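Local structure of exocyst complex component EXO70 (Saccharomyces cerevisiae, 2B1E) at residues His442-Leu445 / Glu446-Lys449; Gln140-Leu143 / Val144-Ser148; Leu29-Gly32 / Ile33-Gly37; Ser431-Asn434 / Leu435-Ala438. The protein serves as a subunit of the exocyst, the complex that tethers secretory vesicles to sites of exocytosis, and takes part in the assembly of that complex. All coordinates share one frame; numbering follows the deposited sequence.

Overall arrangement
Followed from the N terminus, the contacts come in the order 3, 2, 4, 1, one after another along the chain; none nests in or crosses another. Each lies within one continuous stretch, so the only loop any of them closes is a turn. Contact 3 sits at the breaks that lead from helix 15-30 through 33-36 to helix 38-56. Contact 2, its centre about 25 Å away, is part of helix 136-155, which packs on helices 66-94, 180-201 and 209-233. The centre of contact 4 lies about 53 Å from that of contact 2; it links helix 410-429 to helix 440-473. Contact 1 lies at the start of helix 440-473, joined to contact 4 where H442 NE2 meets N434 O.

Contact 1 of 4, residues His442-Leu445 / Glu446-Lys449; sequences HSRL and ERLK
R447 folds its guanidinium back over the preceding helical turn, where NH2 comes within 3.5 Å of R444 CG. NH1 of the same group lies 3.9 Å from S443 OG, a hydroxyl whose own hydrogen bond goes to E440 O. One face of the R447 group looks onto R444 CA and S443 O, both offset toward its rim. A bend at chi3 (-78°), following a CG set beside the backbone N, brings the group there. The guanidinium planes of R444 and R447 are nearly parallel (9°) but not stacked, R444 NE and R447 NH2 staying 5.3 Å apart. T353 serves both arginines, its OG1 taking R444 NE and its O taking R447 NH2, while R444 NH2 forms salt bridges with D374 and D377 of helix 364-391. These are successive turns of the long helix 440-473 in an all-helical rod, L448 N bonding to R444 O at 2.8 Å. Without the guanidinium, as with an alanine in place of R447, T353 O would probably lose this donor and R444 CG the group lying against it. On another flank, K449 NZ reaches E446 OE2 at 2.8 Å in a salt bridge, meeting the syn side of the carboxylate 23° out of its plane. Both chains start over backbone carbonyls, K449 CG at 3.1 Å from L445 O and E446 CG at 3.4 Å from H442 O. E425 of helix 410-429 also bridges to K449 NZ.

Contact 2 of 4, residues Gln140-Leu143 / Val144-Ser148; sequences QDIL and VGERS
R147 lies alongside L143, one turn earlier on helix 136-155, a regular alpha helix in this elongated all-helical protein, and the two side chains point the same way. Followed outward, R147 begins with CB at 3.6 Å from L143 O, the carbonyl that also accepts the R147 backbone N. CG is in touch with that oxygen too, and meets the L143 methyl CD1 at 4.0 Å, the apolar part of the contact. Beyond CG the chain bends at chi2 (-62°) and again at chi3, which carries the guanidinium away from L143. There its polar end finds partners on other parts of the chain: NH2 forms a salt bridge with E194 of helix 180-201, and NH1 bonds to Y115 OH. L143 itself packs on L94 and L201, so this pair is part of the packing between helices. Elsewhere on the turn, V144 CG2 rests 3.3 Å from Q140 O. A water donates to E146 OE2 at 2.8 Å and, weakly, to I142 O, spanning side chain and backbone. One turn on, S148 OG adds a second donor at 2.9 Å to V144 O, reaching it from the opposite face of the carbonyl plane to S148 N.

Contact 3 of 4, residues Leu29-Gly32 / Ile33-Gly37; sequences LQKG and INQVG
G32 leaves helical geometry with a positive phi of 98°, yet its carbonyl still starts the next turn, G32 O accepting from V36 N at 3.1 Å with an N-H...O angle of 163°. At such backbone angles a CB on G32 would collide with the carbonyl O of K31, a steric reason for glycine. A water bridges the break, donating to K31 O at 2.8 Å and accepting from Q35 N. K31 and Q35 cross, both chains extended beyond CG. Q35 CG stands anti to its own N (chi1 -165°), which sends the amide back over the K31 methylenes: Q35 NE2 passes 3.3 Å from K31 CD, and Q35 CD sits 3.6 Å from K31 CB. Q35 also touches a crystal neighbour, so lattice packing may influence its position. V36 CG2 lies 4.0 Å from K31 CB and close to G32 O. I33 turns inward to L38, L86 and Y89, and N34 OD1 bonds to Y89 OH. G37 repeats the exit with positive phi, its N bonded to I33 O at 2.8 Å. Glycine with positive phi at a helix C-terminal end, doubling as N-cap of the next, is a familiar helix-breaking junction; used twice, it joins helix 15-30 to helix 38-56.

Contact 4 of 4, residues Ser431-Asn434 / Leu435-Ala438; sequences SELN and LMLA
E432 and L435 cross obliquely at the surface, with the carboxylate oxygen E432 OE2 lying 3.3 Å from the methyl L435 CD1. They sit at the short helical turn 433-436, E432 just ahead of it, in the link between helix 410-429 and helix 440-473. The position of E432 follows from its torsions: CG lies anti to the backbone N (chi1 -167°), and a bend at chi2 (73°) swings the carboxylate over toward L435. L435 holds CG beside its own backbone N, so that its branch faces back to E432. This is van der Waals contact, since a leucine methyl offers the acid no polar partner. M436 crosses the same glutamate at about a right angle, CG to CG at 4.1 Å. The backbone oxygen of E432 is crowded: M436 N bonds to it in the carbonyl plane at 3.1 Å, L435 N bonds to it weakly, and M436 CG presses in at 3.0 Å. The third residue, N434, owes its part to its place next to L435; its side chain touches V428 on helix 410-429. Its carbonyl oxygen receives H442 NE2 from the start of helix 440-473, tying the short turn to what follows. Inward, L433 CD2 meets M436 SD in apolar contact at 4.4 Å, while L437 packs on I372 and S373 of helix 364-391. At the entry S431 OG, also bonded to I427 O, accepts weakly from L433 N at 3.3 Å. At the exit L437 N bonds to L433 O at 3.0 Å, and A438 N reaches L435 O only weakly, at 3.4 Å.

Contact 1 of 4, residues His442-Leu445 / Glu446-Lys449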
loop_
_atom_site.group_PDB
_atom_site.type_symbol
_atom_site.label_atom_id
_atom_site.label_comp_id
_atom_site.label_asym_id
_atom_site.label_seq_id
_atom_site.Cartn_x
_atom_site.Cartn_y
_atom_site.Cartn_z
ATOM N N HIS A 442 17.652 2.323 12.509
ATOM C CA HIS A 442 18.849 1.611 12.935
ATOM C C HIS A 442 19.246 1.965 14.361
ATOM O O HIS A 442 19.648 1.099 15.127
ATOM C CB HIS A 442 20.000 1.909 11.984
ATOM C CG HIS A 442 19.874 1.219 10.665
ATOM N ND1 HIS A 442 19.939 -0.150 10.537
ATOM C CD2 HIS A 442 19.684 1.706 9.417
ATOM C CE1 HIS A 442 19.796 -0.478 9.265
ATOM N NE2 HIS A 442 19.640 0.631 8.564
ATOM N N SER A 443 19.125 3.236 14.722
ATOM C CA SER A 443 19.480 3.652 16.070
ATOM C C SER A 443 18.543 3.004 17.091
ATOM O O SER A 443 18.956 2.690 18.208
ATOM C CB SER A 443 19.427 5.176 16.196
ATOM O OG SER A 443 18.097 5.649 16.119
ATOM N N ARG A 444 17.284 2.800 16.718
ATOM C CA ARG A 444 16.339 2.160 17.632
ATOM C C ARG A 444 16.725 0.696 17.789
ATOM O O ARG A 444 16.671 0.146 18.891
ATOM C CB ARG A 444 14.907 2.261 17.111
ATOM C CG ARG A 444 14.285 3.639 17.287
ATOM C CD ARG A 444 12.841 3.680 16.799
ATOM N NE ARG A 444 11.981 2.769 17.552
ATOM C CZ ARG A 444 10.662 2.686 17.398
ATOM N NH1 ARG A 444 10.040 3.463 16.516
ATOM N NH2 ARG A 444 9.961 1.827 18.127
ATOM N N LEU A 445 17.115 0.069 16.681
ATOM C CA LEU A 445 17.527 -1.328 16.703
ATOM C C LEU A 445 18.789 -1.484 17.552
ATOM O O LEU A 445 18.975 -2.503 18.223
ATOM C CB LEU A 445 17.795 -1.828 15.284
ATOM C CG LEU A 445 18.239 -3.285 15.155
ATOM C CD1 LEU A 445 17.196 -4.227 15.758
ATOM C CD2 LEU A 445 18.455 -3.601 13.687
ATOM N N GLU A 446 19.666 -0.483 17.516
ATOM C CA GLU A 446 20.875 -0.556 18.328
ATOM C C GLU A 446 20.465 -0.431 19.787
ATOM O O GLU A 446 21.008 -1.116 20.654
ATOM C CB GLU A 446 21.869 0.547 17.954
ATOM C CG GLU A 446 22.582 0.301 16.628
ATOM C CD GLU A 446 23.352 -1.014 16.602
ATOM O OE1 GLU A 446 24.276 -1.197 17.429
ATOM O OE2 GLU A 446 23.036 -1.871 15.754
ATOM N N ARG A 447 19.492 0.434 20.057
ATOM C CA ARG A 447 19.027 0.599 21.423
ATOM C C ARG A 447 18.414 -0.708 21.912
ATOM O O ARG A 447 18.585 -1.080 23.069
ATOM C CB ARG A 447 18.010 1.742 21.528
ATOM C CG ARG A 447 18.646 3.128 21.592
ATOM C CD ARG A 447 17.695 4.154 22.206
ATOM N NE ARG A 447 16.671 4.622 21.274
ATOM C CZ ARG A 447 16.914 5.412 20.231
ATOM N NH1 ARG A 447 18.150 5.823 19.977
ATOM N NH2 ARG A 447 15.918 5.808 19.448
ATOM N N LEU A 448 17.703 -1.405 21.028
ATOM C CA LEU A 448 17.088 -2.683 21.383
ATOM C C LEU A 448 18.160 -3.696 21.781
ATOM O O LEU A 448 18.044 -4.364 22.810
ATOM C CB LEU A 448 16.303 -3.262 20.203
ATOM C CG LEU A 448 14.800 -3.514 20.352
ATOM C CD1 LEU A 448 14.379 -4.532 19.300
ATOM C CD2 LEU A 448 14.456 -4.029 21.744
ATOM N N LYS A 449 19.201 -3.807 20.958
ATOM C CA LYS A 449 20.274 -4.755 21.218
ATOM C C LYS A 449 21.036 -4.447 22.499
ATOM O O LYS A 449 21.422 -5.357 23.228
ATOM C CB LYS A 449 21.247 -4.797 20.039
ATOM C CG LYS A 449 20.578 -5.147 18.710
ATOM C CD LYS A 449 21.596 -5.428 17.604
ATOM C CE LYS A 449 22.589 -4.297 17.444
ATOM N NZ LYS A 449 23.564 -4.559 16.346
#

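Contact 2 of 4, residues Gln140-Leu143 / Val144-Ser148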
loop_
_atom_site.group_PDB
_atom_site.type_symbol
_atom_site.label_atom_id
_atom_site.label_comp_id
_atom_site.label_asym_id
_atom_site.label_seq_id
_atom_site.Cartn_x
_atom_site.Cartn_y
_atom_site.Cartn_z
ATOM N N GLN A 140 -28.446 12.201 -29.245
ATOM C CA GLN A 140 -27.461 12.077 -28.177
ATOM C C GLN A 140 -27.530 10.667 -27.571
ATOM O O GLN A 140 -26.494 10.050 -27.316
ATOM C CB GLN A 140 -27.708 13.134 -27.096
ATOM C CG GLN A 140 -26.650 13.158 -26.007
ATOM C CD GLN A 140 -26.895 14.262 -25.000
ATOM O OE1 GLN A 140 -27.071 15.422 -25.371
ATOM N NE2 GLN A 140 -26.901 13.908 -23.716
ATOM N N ASP A 141 -28.748 10.160 -27.351
ATOM C CA ASP A 141 -28.928 8.809 -26.806
ATOM C C ASP A 141 -28.343 7.753 -27.752
ATOM O O ASP A 141 -27.791 6.746 -27.305
ATOM C CB ASP A 141 -30.407 8.502 -26.549
ATOM C CG ASP A 141 -30.998 9.340 -25.416
ATOM O OD1 ASP A 141 -30.266 9.683 -24.460
ATOM O OD2 ASP A 141 -32.209 9.641 -25.480
ATOM N N ILE A 142 -28.460 7.986 -29.056
ATOM C CA ILE A 142 -27.899 7.073 -30.053
ATOM C C ILE A 142 -26.374 7.111 -29.964
ATOM O O ILE A 142 -25.716 6.064 -29.950
ATOM C CB ILE A 142 -28.358 7.454 -31.491
ATOM C CG1 ILE A 142 -29.818 7.055 -31.684
ATOM C CG2 ILE A 142 -27.497 6.730 -32.544
ATOM C CD1 ILE A 142 -30.487 7.688 -32.884
ATOM N N LEU A 143 -25.809 8.318 -29.896
ATOM C CA LEU A 143 -24.362 8.459 -29.776
ATOM C C LEU A 143 -23.890 7.701 -28.537
ATOM O O LEU A 143 -23.035 6.820 -28.618
ATOM C CB LEU A 143 -23.963 9.930 -29.640
ATOM C CG LEU A 143 -22.480 10.220 -29.340
ATOM C CD1 LEU A 143 -21.598 9.659 -30.451
ATOM C CD2 LEU A 143 -22.254 11.735 -29.211
ATOM N N VAL A 144 -24.460 8.052 -27.390
ATOM C CA VAL A 144 -24.105 7.422 -26.120
ATOM C C VAL A 144 -24.256 5.908 -26.170
ATOM O O VAL A 144 -23.355 5.174 -25.764
ATOM C CB VAL A 144 -24.987 7.963 -24.972
ATOM C CG1 VAL A 144 -24.813 7.110 -23.723
ATOM C CG2 VAL A 144 -24.624 9.403 -24.693
ATOM N N GLY A 145 -25.400 5.458 -26.670
ATOM C CA GLY A 145 -25.668 4.034 -26.754
ATOM C C GLY A 145 -24.660 3.272 -27.588
ATOM O O GLY A 145 -24.179 2.223 -27.172
ATOM N N GLU A 146 -24.329 3.799 -28.761
ATOM C CA GLU A 146 -23.381 3.129 -29.640
ATOM C C GLU A 146 -21.962 3.096 -29.074
ATOM O O GLU A 146 -21.282 2.076 -29.165
ATOM C CB GLU A 146 -23.371 3.789 -31.020
ATOM C CG GLU A 146 -24.656 3.603 -31.822
ATOM C CD GLU A 146 -25.093 2.147 -31.912
ATOM O OE1 GLU A 146 -24.303 1.301 -32.386
ATOM O OE2 GLU A 146 -26.236 1.846 -31.508
ATOM N N ARG A 147 -21.518 4.205 -28.495
ATOM C CA ARG A 147 -20.181 4.273 -27.928
ATOM C C ARG A 147 -20.000 3.360 -26.719
ATOM O O ARG A 147 -19.028 2.611 -26.649
ATOM C CB ARG A 147 -19.834 5.713 -27.540
ATOM C CG ARG A 147 -19.590 6.643 -28.726
ATOM C CD ARG A 147 -18.405 6.165 -29.554
ATOM N NE ARG A 147 -17.215 5.992 -28.725
ATOM C CZ ARG A 147 -16.092 5.407 -29.135
ATOM N NH1 ARG A 147 -15.999 4.932 -30.372
ATOM N NH2 ARG A 147 -15.067 5.290 -28.307
ATOM N N SER A 148 -20.930 3.409 -25.771
ATOM C CA SER A 148 -20.795 2.576 -24.584
ATOM C C SER A 148 -20.883 1.087 -24.918
ATOM O O SER A 148 -20.280 0.262 -24.236
ATOM C CB SER A 148 -21.836 2.961 -23.517
ATOM O OG SER A 148 -23.154 2.823 -23.998
HETATM O O HOH W 1 -27.666 3.312 -29.542
#

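Contact 3 of 4, residues Leu29-Gly32 / Ile33-Gly37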
loop_
_atom_site.group_PDB
_atom_site.type_symbol
_atom_site.label_atom_id
_atom_site.label_comp_id
_atom_site.label_asym_id
_atom_site.label_seq_id
_atom_site.Cartn_x
_atom_site.Cartn_y
_atom_site.Cartn_z
ATOM N N LEU A 29 -32.799 13.183 -53.214
ATOM C CA LEU A 29 -32.609 12.446 -51.968
ATOM C C LEU A 29 -32.529 10.929 -52.186
ATOM O O LEU A 29 -31.823 10.229 -51.458
ATOM C CB LEU A 29 -33.741 12.780 -50.991
ATOM C CG LEU A 29 -33.738 14.207 -50.427
ATOM C CD1 LEU A 29 -35.026 14.456 -49.653
ATOM C CD2 LEU A 29 -32.512 14.407 -49.515
ATOM N N GLN A 30 -33.246 10.442 -53.195
ATOM C CA GLN A 30 -33.289 9.019 -53.539
ATOM C C GLN A 30 -31.912 8.454 -53.892
ATOM O O GLN A 30 -31.678 7.253 -53.740
ATOM C CB GLN A 30 -34.241 8.803 -54.721
ATOM C CG GLN A 30 -34.465 7.347 -55.132
ATOM C CD GLN A 30 -35.548 6.656 -54.309
ATOM O OE1 GLN A 30 -36.681 7.147 -54.204
ATOM N NE2 GLN A 30 -35.210 5.502 -53.731
ATOM N N LYS A 31 -31.007 9.320 -54.350
ATOM C CA LYS A 31 -29.658 8.900 -54.731
ATOM C C LYS A 31 -28.803 8.499 -53.532
ATOM O O LYS A 31 -27.789 7.821 -53.689
ATOM C CB LYS A 31 -28.953 10.016 -55.501
ATOM C CG LYS A 31 -29.709 10.520 -56.717
ATOM C CD LYS A 31 -29.155 11.860 -57.183
ATOM C CE LYS A 31 -29.990 12.448 -58.321
ATOM N NZ LYS A 31 -29.393 13.706 -58.865
ATOM N N GLY A 32 -29.195 8.925 -52.335
ATOM C CA GLY A 32 -28.427 8.554 -51.161
ATOM C C GLY A 32 -27.452 9.611 -50.690
ATOM O O GLY A 32 -26.986 10.434 -51.473
ATOM N N ILE A 33 -27.130 9.573 -49.403
ATOM C CA ILE A 33 -26.218 10.535 -48.799
ATOM C C ILE A 33 -24.844 10.656 -49.461
ATOM O O ILE A 33 -24.362 11.768 -49.680
ATOM C CB ILE A 33 -26.015 10.222 -47.283
ATOM C CG1 ILE A 33 -27.357 10.352 -46.551
ATOM C CG2 ILE A 33 -24.980 11.183 -46.677
ATOM C CD1 ILE A 33 -27.354 9.832 -45.130
ATOM N N ASN A 34 -24.201 9.533 -49.784
ATOM C CA ASN A 34 -22.875 9.614 -50.396
ATOM C C ASN A 34 -22.870 10.225 -51.797
ATOM O O ASN A 34 -21.949 10.952 -52.154
ATOM C CB ASN A 34 -22.209 8.230 -50.449
ATOM C CG ASN A 34 -21.803 7.718 -49.074
ATOM O OD1 ASN A 34 -21.320 8.476 -48.220
ATOM N ND2 ASN A 34 -21.975 6.421 -48.863
ATOM N N GLN A 35 -23.881 9.925 -52.604
ATOM C CA GLN A 35 -23.925 10.475 -53.961
ATOM C C GLN A 35 -24.274 11.958 -53.960
ATOM O O GLN A 35 -23.702 12.753 -54.710
ATOM C CB GLN A 35 -24.940 9.723 -54.810
ATOM C CG GLN A 35 -24.774 9.990 -56.294
ATOM C CD GLN A 35 -25.832 9.315 -57.121
ATOM O OE1 GLN A 35 -26.050 8.106 -57.006
ATOM N NE2 GLN A 35 -26.500 10.089 -57.970
ATOM N N VAL A 36 -25.206 12.325 -53.088
ATOM C CA VAL A 36 -25.656 13.702 -52.972
ATOM C C VAL A 36 -24.640 14.591 -52.277
ATOM O O VAL A 36 -24.424 15.733 -52.687
ATOM C CB VAL A 36 -26.977 13.775 -52.167
ATOM C CG1 VAL A 36 -27.452 15.223 -52.064
ATOM C CG2 VAL A 36 -28.029 12.905 -52.827
ATOM N N GLY A 37 -24.011 14.050 -51.237
ATOM C CA GLY A 37 -23.061 14.805 -50.434
ATOM C C GLY A 37 -23.844 15.084 -49.151
ATOM O O GLY A 37 -24.964 15.603 -49.215
HETATM O O HOH W 2 -25.470 7.445 -52.172
#

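Contact 4 of 4, residues Ser431-Asn434 / Leu435-Ala438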
loop_
_atom_site.group_PDB
_atom_site.type_symbol
_atom_site.label_atom_id
_atom_site.label_comp_id
_atom_site.label_asym_id
_atom_site.label_seq_id
_atom_site.Cartn_x
_atom_site.Cartn_y
_atom_site.Cartn_z
ATOM N N SER A 431 17.752 -6.564 2.699
ATOM C CA SER A 431 16.528 -6.169 2.025
ATOM C C SER A 431 16.331 -4.664 1.989
ATOM O O SER A 431 17.157 -3.902 2.486
ATOM C CB SER A 431 15.323 -6.812 2.709
ATOM O OG SER A 431 15.199 -6.359 4.044
ATOM N N GLU A 432 15.217 -4.248 1.397
ATOM C CA GLU A 432 14.882 -2.837 1.290
ATOM C C GLU A 432 14.695 -2.267 2.691
ATOM O O GLU A 432 14.732 -1.054 2.892
ATOM C CB GLU A 432 13.589 -2.665 0.488
ATOM C CG GLU A 432 13.317 -1.231 0.062
ATOM C CD GLU A 432 14.243 -0.773 -1.054
ATOM O OE1 GLU A 432 14.119 -1.291 -2.184
ATOM O OE2 GLU A 432 15.098 0.100 -0.802
ATOM N N LEU A 433 14.490 -3.152 3.659
ATOM C CA LEU A 433 14.296 -2.728 5.038
ATOM C C LEU A 433 15.461 -1.867 5.509
ATOM O O LEU A 433 15.265 -0.880 6.215
ATOM C CB LEU A 433 14.135 -3.949 5.955
ATOM C CG LEU A 433 12.833 -4.740 5.778
ATOM C CD1 LEU A 433 12.862 -5.991 6.650
ATOM C CD2 LEU A 433 11.634 -3.848 6.134
ATOM N N ASN A 434 16.669 -2.238 5.096
ATOM C CA ASN A 434 17.868 -1.505 5.488
ATOM C C ASN A 434 17.774 -0.019 5.152
ATOM O O ASN A 434 18.128 0.837 5.968
ATOM C CB ASN A 434 19.101 -2.117 4.816
ATOM C CG ASN A 434 20.398 -1.693 5.484
ATOM O OD1 ASN A 434 20.449 -1.533 6.705
ATOM N ND2 ASN A 434 21.455 -1.526 4.693
ATOM N N LEU A 435 17.284 0.287 3.955
ATOM C CA LEU A 435 17.151 1.671 3.520
ATOM C C LEU A 435 15.959 2.382 4.144
ATOM O O LEU A 435 15.984 3.598 4.323
ATOM C CB LEU A 435 17.039 1.735 1.997
ATOM C CG LEU A 435 18.239 1.169 1.235
ATOM C CD1 LEU A 435 18.042 1.395 -0.256
ATOM C CD2 LEU A 435 19.519 1.844 1.707
ATOM N N MET A 436 14.918 1.628 4.480
ATOM C CA MET A 436 13.727 2.223 5.074
ATOM C C MET A 436 13.958 2.640 6.528
ATOM O O MET A 436 13.324 3.575 7.018
ATOM C CB MET A 436 12.551 1.245 4.993
ATOM C CG MET A 436 12.326 0.662 3.604
ATOM S SD MET A 436 10.899 -0.441 3.515
ATOM C CE MET A 436 9.784 0.514 2.489
ATOM N N LEU A 437 14.867 1.947 7.211
ATOM C CA LEU A 437 15.174 2.246 8.612
ATOM C C LEU A 437 16.264 3.304 8.736
ATOM O O LEU A 437 16.625 3.715 9.839
ATOM C CB LEU A 437 15.612 0.971 9.337
ATOM C CG LEU A 437 14.508 -0.064 9.573
ATOM C CD1 LEU A 437 15.111 -1.398 9.981
ATOM C CD2 LEU A 437 13.554 0.460 10.639
ATOM N N ALA A 438 16.773 3.744 7.590
ATOM C CA ALA A 438 17.824 4.752 7.536
ATOM C C ALA A 438 17.692 5.797 8.633
ATOM O O ALA A 438 16.682 6.496 8.721
ATOM C CB ALA A 438 17.814 5.428 6.177
#